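Local coordinates for NADA (Neisseria meningitidis, PDB 4CJD), which is a trimeric autotransporter adhesin and vaccine antigen of the bacterial surface that binds human epithelial cells and probably induces bacterial uptake, at the interface of chains A and B. Coordinates in Å, arbitrary orientation; residue numbers count along the deposited sequence, not the author numbering. Chains: chain A/B, NADA.

Contact 1 and contact 2 lie along one coiled coil, their C-alpha centres about 26 Å apart, and both pair helix 64-113 of chain A with the same helix of chain B. Contact 1 sits at the start of that helix, where the loop residue A:Phe59 also joins in; contact 2 lies further along and is made by helices alone. Each combines leucines turned to the trimer axis with a polar bond between neighbouring chains, His to Asp in contact 1 and Asn to Ser in contact 2. Repeated around the homotrimer, such pairs would help keep the chains in register.

Contact 1: the interface of chains A and B. Residues chain A 59, 64, 67-68, 71; chain B 65, 68-69, 71-72.
The imidazole of A:His71 reaches across to chain B with its ring edge. Its NE2 donates a hydrogen bond of 2.7 Å to B:Asp72 OD1; the carboxylate oxygen lies close to the imidazole plane, whereas the N-H comes from above the carboxylate plane, 40° out of it. A:Val67 CG1 packs over one face of the imidazole near its rim, and A:His71 CE1 rests 3.6 Å from B:His71 CB, the two histidine side chains crossing almost perpendicularly. Through the other ring nitrogen, ND1, A:His71 and B:His71 both hydrogen-bond to water 1 at the ring edge, which links the two imidazoles. The acid would tend to favour a protonated A:His71, though its charge is not seen.

B:Leu68 is the apolar wedge. Its CD1 presses tightly on A:Leu64 CD2 at 3.4 Å, while its CD2 meets A:Leu68 CD2 at 3.6 Å, the two Leu68 side chains crossing at about a right angle. A:Phe59 approaches the partner helix rim first: CZ touches B:Leu68 CB at 3.7 Å, and the backbone oxygen B:Lys65 O and carboxylate oxygen B:Asp72 OD2 lie at the ring edge. The phenyl, its CG beside the backbone N (chi1 -59°), projects from its loop onto the neighbouring chain. The site lies in the head domain, where the loop leading out of helix 51-56 gives way to coiled-coil helix 64-113.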
# COMPACT_ATOMS: atom_id res chain seq x y z
N PHE A 59 -10.21 -4.38 -25.73
CA PHE A 59 -9.03 -4.90 -25.07
C PHE A 59 -7.99 -5.39 -26.04
O PHE A 59 -7.22 -6.33 -25.72
CB PHE A 59 -9.42 -6.02 -24.05
CG PHE A 59 -10.39 -5.51 -22.99
CD1 PHE A 59 -9.91 -4.80 -21.89
CD2 PHE A 59 -11.73 -5.63 -23.14
CE1 PHE A 59 -10.79 -4.28 -20.92
CE2 PHE A 59 -12.63 -5.13 -22.16
CZ PHE A 59 -12.12 -4.43 -21.05
N LEU A 64 -11.63 -11.71 -23.03
CA LEU A 64 -11.94 -11.60 -21.61
C LEU A 64 -11.09 -12.53 -20.72
O LEU A 64 -10.61 -12.12 -19.64
CB LEU A 64 -13.44 -11.89 -21.40
CG LEU A 64 -14.42 -11.01 -22.22
CD1 LEU A 64 -15.84 -11.47 -22.02
CD2 LEU A 64 -14.30 -9.53 -21.89
N VAL A 67 -7.55 -11.08 -20.25
CA VAL A 67 -7.49 -9.88 -19.40
C VAL A 67 -7.69 -10.32 -17.93
O VAL A 67 -6.99 -9.85 -16.99
CB VAL A 67 -8.58 -8.81 -19.80
CG1 VAL A 67 -8.55 -7.60 -18.83
CG2 VAL A 67 -8.32 -8.31 -21.26
N LEU A 68 -8.63 -11.23 -17.72
CA LEU A 68 -8.82 -11.71 -16.34
C LEU A 68 -7.53 -12.36 -15.80
O LEU A 68 -7.17 -12.13 -14.64
CB LEU A 68 -9.99 -12.69 -16.25
CG LEU A 68 -11.38 -12.05 -16.23
CD1 LEU A 68 -12.45 -13.12 -16.47
CD2 LEU A 68 -11.63 -11.35 -14.92
N HIS A 71 -5.24 -9.63 -14.73
CA HIS A 71 -5.71 -9.13 -13.43
C HIS A 71 -5.37 -10.03 -12.25
O HIS A 71 -4.95 -9.54 -11.21
CB HIS A 71 -7.20 -8.85 -13.50
CG HIS A 71 -7.50 -7.66 -14.35
ND1 HIS A 71 -8.77 -7.15 -14.51
CD2 HIS A 71 -6.67 -6.91 -15.13
CE1 HIS A 71 -8.70 -6.09 -15.31
NE2 HIS A 71 -7.44 -5.92 -15.69
N LYS B 65 -17.33 -6.69 -20.25
CA LYS B 65 -16.30 -5.76 -20.79
C LYS B 65 -16.19 -4.50 -19.94
O LYS B 65 -15.09 -4.07 -19.58
CB LYS B 65 -16.61 -5.36 -22.26
CG LYS B 65 -16.54 -6.56 -23.29
CD LYS B 65 -16.75 -6.02 -24.81
CE LYS B 65 -17.06 -7.08 -25.91
NZ LYS B 65 -17.79 -6.66 -27.28
N LEU B 68 -14.58 -5.20 -16.58
CA LEU B 68 -13.13 -5.34 -16.76
C LEU B 68 -12.47 -3.97 -16.97
O LEU B 68 -11.39 -3.71 -16.41
CB LEU B 68 -12.81 -6.27 -17.93
CG LEU B 68 -12.92 -7.77 -17.63
CD1 LEU B 68 -12.90 -8.56 -18.93
CD2 LEU B 68 -11.81 -8.22 -16.72
N ALA B 69 -13.10 -3.06 -17.73
CA ALA B 69 -12.51 -1.71 -17.90
C ALA B 69 -12.40 -0.95 -16.57
O ALA B 69 -11.43 -0.20 -16.33
CB ALA B 69 -13.32 -0.84 -18.92
N HIS B 71 -12.07 -2.38 -13.63
CA HIS B 71 -10.92 -3.00 -12.96
C HIS B 71 -9.56 -2.52 -13.48
O HIS B 71 -8.67 -2.26 -12.68
CB HIS B 71 -11.04 -4.51 -13.05
CG HIS B 71 -12.13 -5.02 -12.18
ND1 HIS B 71 -12.40 -6.36 -12.01
CD2 HIS B 71 -13.08 -4.35 -11.46
CE1 HIS B 71 -13.42 -6.50 -11.17
NE2 HIS B 71 -13.84 -5.29 -10.81
N ASP B 72 -9.41 -2.33 -14.78
CA ASP B 72 -8.20 -1.67 -15.29
C ASP B 72 -7.92 -0.30 -14.67
O ASP B 72 -6.79 -0.03 -14.30
CB ASP B 72 -8.25 -1.48 -16.81
CG ASP B 72 -7.81 -2.73 -17.56
OD1 ASP B 72 -7.12 -3.58 -16.95
OD2 ASP B 72 -8.15 -2.84 -18.75
O HOH W 1 -10.87 -8.24 -13.22

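Contact 2: the interface of chains A and B. Residues chain A 81, 85, 88-89; chain B 82, 85-86, 89.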
# COMPACT_ATOMS: atom_id res chain seq x y z
N THR A 81 3.29 -6.33 -2.72
CA THR A 81 3.91 -5.04 -2.38
C THR A 81 3.25 -4.39 -1.18
O THR A 81 3.93 -3.90 -0.26
CB THR A 81 3.84 -4.05 -3.56
OG1 THR A 81 4.41 -4.68 -4.72
CG2 THR A 81 4.63 -2.77 -3.25
N ASN A 85 4.85 -3.34 2.37
CA ASN A 85 4.74 -2.00 2.92
C ASN A 85 4.17 -2.03 4.32
O ASN A 85 4.62 -1.26 5.18
CB ASN A 85 3.89 -1.09 2.01
CG ASN A 85 4.66 -0.64 0.76
OD1 ASN A 85 5.83 -0.99 0.61
ND2 ASN A 85 4.03 0.12 -0.12
N ALA A 88 7.01 -2.99 6.66
CA ALA A 88 7.93 -1.85 6.76
C ALA A 88 7.36 -0.79 7.71
O ALA A 88 8.10 -0.17 8.47
CB ALA A 88 8.20 -1.26 5.39
N LEU A 89 6.05 -0.62 7.68
CA LEU A 89 5.36 0.31 8.57
C LEU A 89 5.46 -0.08 10.03
O LEU A 89 5.74 0.74 10.89
CB LEU A 89 3.89 0.41 8.16
CG LEU A 89 3.63 1.49 7.13
CD1 LEU A 89 2.24 1.38 6.56
CD2 LEU A 89 3.85 2.86 7.79
N VAL B 82 -0.15 2.89 -4.01
CA VAL B 82 0.84 2.00 -3.41
C VAL B 82 2.24 2.52 -3.78
O VAL B 82 3.10 2.64 -2.91
CB VAL B 82 0.64 0.50 -3.88
CG1 VAL B 82 1.79 -0.37 -3.39
CG2 VAL B 82 -0.70 -0.05 -3.38
N ASN B 85 3.04 5.36 -1.56
CA ASN B 85 3.26 4.93 -0.19
C ASN B 85 4.64 4.32 -0.03
O ASN B 85 5.29 4.56 1.00
CB ASN B 85 2.17 3.94 0.28
CG ASN B 85 0.85 4.65 0.60
OD1 ASN B 85 0.77 5.88 0.50
ND2 ASN B 85 -0.18 3.91 0.98
N SER B 86 5.10 3.58 -1.03
CA SER B 86 6.45 2.99 -0.98
C SER B 86 7.52 4.09 -0.85
O SER B 86 8.47 3.99 -0.04
CB SER B 86 6.71 2.13 -2.23
OG SER B 86 5.86 0.99 -2.27
N LEU B 89 7.56 5.70 2.50
CA LEU B 89 8.22 4.79 3.43
C LEU B 89 9.74 4.91 3.40
O LEU B 89 10.38 4.96 4.44
CB LEU B 89 7.82 3.35 3.10
CG LEU B 89 6.57 2.90 3.83
CD1 LEU B 89 6.04 1.60 3.29
CD2 LEU B 89 6.88 2.80 5.33
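At the centre of this coiled-coil contact, the carboxamide of A:Asn85 extends across to chain B and donates an ND2 N-H to the hydroxyl oxygen B:Ser86 OG, a hydrogen bond of 2.9 Å. The bond is nearly straight, 164° at the hydrogen, and the hydroxyl oxygen lies almost in the amide plane. The hydroxyl proton itself has two weak alternatives, A:Asn85 OD1 across the interface or the backbone oxygen B:Val82 O within its own helix.

B:Leu89 packs beside this polar pair. Its CD1 methyl comes obliquely against the stem of A:Asn85, 3.6 Å from the carboxamide carbon CG and 3.7 Å from CB, so that one branch of the leucine braces the asparagine. The other branch turns to its counterpart: B:Leu89 CD2 meets A:Leu89 CD2 at 3.9 Å, with the side chains crossing at about a right angle. A:Ala88 CB borders the CD1 branch more loosely.

On the side nearer the N-terminal end of the helices, A:Thr81 turns its methyl rather than its hydroxyl to the partner. CG2 is anti to the backbone N, which directs it at B:Val82, whose CG1 is likewise anti to its own backbone N. This apolar pair flanks the carboxamide opposite B:Leu89, placing the Asn-Ser bond between two hydrophobic contacts.

Further back, B:Ser86 OG lies beside its own backbone N (chi1 -66°), and the weak option of bonding to B:Val82 O, one turn earlier, may help set its rotation. The valine also borders the amide directly, with B:Val82 CG1 4.0 Å from A:Asn85 ND2.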